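Local structure of glucanase (5GXX) at residues A[291-296]-A[303-308]. The protein probably hydrolyses internal beta-1,4-glucosidic bonds of cellulose, as a cellulosomal endoglucanase of glycosyl hydrolase family 9. The protein carries 1 engineered substitution. Numbering follows the deposited sequence.
Sequences GGLAHL and RYATTE
Leu296 sets its CD2 methyl over the face of the Tyr304 ring: CD2 sits 3.7 Å from the ring centroid and 13° off the ring normal, a CH-pi contact made over the centre of the face. CB of the leucine already points to the helix, and with CG anti to the backbone N (chi1 -179°) the branch end comes over the ring; CB, nearer the backbone, also touches the ring, 3.9 Å from Tyr304 CD2, and the two side chains cross at about a right angle. On the opposite face of the same ring lies the side chain of Arg303, with NE 3.3 Å above the ring plane and over its centre, so the phenol is sandwiched between an aliphatic methyl and a guanidinium nitrogen. Asp413 takes the charge of that guanidinium in a salt bridge through NH1, while the carbonyls of Gly300 and Trp299 hold NE and NH2. Trp241 meets the tyrosine edge-to-face.

Nearer the start of the loop segment, Leu293 and Ala294 meet Ala305. Its CB points at the loop and packs against Leu293 CD1 at 3.8 Å, with Ala294 O 3.5 Å from the same methyl. That backbone approach is van der Waals contact, and the CA atoms of Ala294 and Ala305 come within 5.9 Å of each other. Gln335 of helix 322-340 grips the loop here, bonding Ala294 N and Gly292 O through its amide.

The contact joins the loop that follows helix 263-276 to the first turns of helix 301-318, in the catalytic family 9 domain. The polar bonds that hold the arginine over the other face of the tyrosine come from outside the pair. Between the segments there are methyl-to-methyl, methyl-to-ring and carbonyl-to-methyl contacts but no hydrogen bond, so their association rests on fit rather than on directional bonding.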
ATOM      1  N   GLY A 291     -29.522 -29.880 -31.587  1.00 10.19           N
ATOM      2  CA  GLY A 291     -28.436 -30.143 -32.530  1.00 11.15           C
ATOM      3  C   GLY A 291     -27.885 -31.561 -32.535  1.00 12.63           C
ATOM      4  O   GLY A 291     -27.004 -31.856 -33.346  1.00 14.05           O
ATOM      5  N   GLY A 292     -28.386 -32.428 -31.657  1.00 11.96           N
ATOM      6  CA  GLY A 292     -28.054 -33.860 -31.685  1.00 11.67           C
ATOM      7  C   GLY A 292     -27.040 -34.364 -30.670  1.00 11.10           C
ATOM      8  O   GLY A 292     -26.611 -35.525 -30.748  1.00 10.95           O
ATOM      9  N   LEU A 293     -26.662 -33.516 -29.713  1.00 10.05           N
ATOM     10  CA  LEU A 293     -25.707 -33.918 -28.679  1.00 10.79           C
ATOM     11  C   LEU A 293     -26.445 -34.519 -27.492  1.00 10.17           C
ATOM     12  O   LEU A 293     -27.329 -33.871 -26.936  1.00 10.95           O
ATOM     13  CB  LEU A 293     -24.855 -32.740 -28.192  1.00 11.00           C
ATOM     14  CG  LEU A 293     -23.936 -32.970 -26.986  1.00 10.61           C
ATOM     15  CD1 LEU A 293     -22.806 -33.949 -27.343  1.00 10.40           C
ATOM     16  CD2 LEU A 293     -23.341 -31.640 -26.549  1.00 12.68           C
ATOM     17  N   ALA A 294     -26.081 -35.739 -27.093  1.00  9.57           N
ATOM     18  CA  ALA A 294     -26.635 -36.331 -25.866  1.00  8.66           C
ATOM     19  C   ALA A 294     -25.996 -35.525 -24.748  1.00  8.52           C
ATOM     20  O   ALA A 294     -24.763 -35.447 -24.684  1.00 10.08           O
ATOM     21  CB  ALA A 294     -26.319 -37.850 -25.779  1.00 10.01           C
ATOM     22  N   HIS A 295     -26.820 -34.900 -23.908  1.00  8.96           N
ATOM     23  CA  HIS A 295     -26.358 -33.880 -22.962  1.00 10.24           C
ATOM     24  C   HIS A 295     -26.696 -34.290 -21.521  1.00  9.87           C
ATOM     25  O   HIS A 295     -27.823 -34.105 -21.021  1.00 11.52           O
ATOM     26  CB  HIS A 295     -26.994 -32.529 -23.322  1.00 10.21           C
ATOM     27  CG  HIS A 295     -26.221 -31.332 -22.853  1.00 10.14           C
ATOM     28  ND1 HIS A 295     -26.193 -30.944 -21.529  1.00 14.26           N
ATOM     29  CD2 HIS A 295     -25.488 -30.420 -23.537  1.00 10.82           C
ATOM     30  CE1 HIS A 295     -25.456 -29.854 -21.419  1.00 11.05           C
ATOM     31  NE2 HIS A 295     -25.002 -29.522 -22.618  1.00 10.31           N
ATOM     32  N   LEU A 296     -25.723 -34.909 -20.862  1.00 10.85           N
ATOM     33  CA  LEU A 296     -26.018 -35.556 -19.590  1.00 11.05           C
ATOM     34  C   LEU A 296     -26.155 -34.596 -18.419  1.00 13.16           C
ATOM     35  O   LEU A 296     -26.997 -34.827 -17.541  1.00 14.20           O
ATOM     36  CB  LEU A 296     -24.995 -36.660 -19.264  1.00 10.91           C
ATOM     37  CG  LEU A 296     -25.193 -37.455 -17.960  1.00 10.41           C
ATOM     38  CD1 LEU A 296     -26.434 -38.335 -18.131  1.00 10.41           C
ATOM     39  CD2 LEU A 296     -23.928 -38.247 -17.675  1.00 11.58           C
ATOM     40  N   ARG A 303     -17.422 -34.655 -22.871  1.00 10.92           N
ATOM     41  CA  ARG A 303     -16.755 -35.751 -22.157  1.00 11.00           C
ATOM     42  C   ARG A 303     -17.667 -36.961 -21.998  1.00  9.81           C
ATOM     43  O   ARG A 303     -17.296 -38.085 -22.375  1.00 10.31           O
ATOM     44  CB  ARG A 303     -16.283 -35.255 -20.788  1.00 10.72           C
ATOM     45  CG  ARG A 303     -15.802 -36.329 -19.823  1.00 11.01           C
ATOM     46  CD  ARG A 303     -16.862 -36.580 -18.775  1.00 11.30           C
ATOM     47  NE  ARG A 303     -17.555 -35.419 -18.208  1.00 10.47           N
ATOM     48  CZ  ARG A 303     -17.251 -34.853 -17.038  1.00 10.65           C
ATOM     49  NH1 ARG A 303     -16.215 -35.270 -16.315  1.00 11.92           N
ATOM     50  NH2 ARG A 303     -18.010 -33.889 -16.557  1.00 11.98           N
ATOM     51  N   TYR A 304     -18.882 -36.763 -21.487  1.00  9.07           N
ATOM     52  CA  TYR A 304     -19.760 -37.910 -21.273  1.00  9.83           C
ATOM     53  C   TYR A 304     -20.206 -38.552 -22.588  1.00 10.61           C
ATOM     54  O   TYR A 304     -20.136 -39.776 -22.738  1.00 11.28           O
ATOM     55  CB  TYR A 304     -20.984 -37.493 -20.463  1.00 10.75           C
ATOM     56  CG  TYR A 304     -20.745 -37.085 -19.034  1.00 11.47           C
ATOM     57  CD1 TYR A 304     -20.075 -37.915 -18.136  1.00 13.49           C
ATOM     58  CD2 TYR A 304     -21.238 -35.886 -18.573  1.00 11.86           C
ATOM     59  CE1 TYR A 304     -19.896 -37.547 -16.796  1.00 11.89           C
ATOM     60  CE2 TYR A 304     -21.087 -35.507 -17.247  1.00 10.39           C
ATOM     61  CZ  TYR A 304     -20.415 -36.343 -16.367  1.00 13.32           C
ATOM     62  OH  TYR A 304     -20.274 -35.983 -15.045  1.00 14.85           O
ATOM     63  N   ALA A 305     -20.587 -37.730 -23.562  1.00 10.00           N
ATOM     64  CA  ALA A 305     -21.167 -38.253 -24.805  1.00  8.50           C
ATOM     65  C   ALA A 305     -20.106 -38.983 -25.625  1.00 10.27           C
ATOM     66  O   ALA A 305     -20.382 -40.075 -26.149  1.00 10.30           O
ATOM     67  CB  ALA A 305     -21.837 -37.146 -25.598  1.00 10.04           C
ATOM     68  N   THR A 306     -18.889 -38.446 -25.659  1.00 10.30           N
ATOM     69  CA  THR A 306     -17.812 -39.115 -26.384  1.00 10.23           C
ATOM     70  C   THR A 306     -17.312 -40.391 -25.703  1.00 11.59           C
ATOM     71  O   THR A 306     -16.835 -41.296 -26.387  1.00 12.48           O
ATOM     72  CB  THR A 306     -16.633 -38.177 -26.694  1.00 11.12           C
ATOM     73  OG1 THR A 306     -16.047 -37.692 -25.478  1.00 10.59           O
ATOM     74  CG2 THR A 306     -17.090 -37.009 -27.512  1.00 11.37           C
ATOM     75  N   THR A 307     -17.422 -40.460 -24.379  1.00  9.81           N
ATOM     76  CA  THR A 307     -17.073 -41.686 -23.642  1.00 11.83           C
ATOM     77  C   THR A 307     -18.104 -42.766 -23.952  1.00 10.94           C
ATOM     78  O   THR A 307     -17.755 -43.926 -24.240  1.00 10.90           O
ATOM     79  CB  THR A 307     -16.979 -41.428 -22.116  1.00 10.60           C
ATOM     80  OG1 THR A 307     -15.957 -40.447 -21.876  1.00 12.65           O
ATOM     81  CG2 THR A 307     -16.638 -42.737 -21.373  1.00 11.98           C
ATOM     82  N   GLU A 308     -19.378 -42.373 -23.951  1.00 10.38           N
ATOM     83  CA  GLU A 308     -20.453 -43.318 -24.297  1.00 10.65           C
ATOM     84  C   GLU A 308     -20.308 -43.760 -25.744  1.00 10.31           C
ATOM     85  O   GLU A 308     -20.617 -44.918 -26.047  1.00 12.00           O
ATOM     86  CB  GLU A 308     -21.832 -42.717 -24.021  1.00 10.49           C
ATOM     87  CG  GLU A 308     -22.088 -42.569 -22.524  1.00 12.01           C
ATOM     88  CD  GLU A 308     -22.155 -43.920 -21.833  1.00 12.48           C
ATOM     89  OE1 GLU A 308     -22.701 -44.881 -22.432  1.00 13.02           O
ATOM     90  OE2 GLU A 308     -21.670 -44.080 -20.685  1.00 14.12           O
TER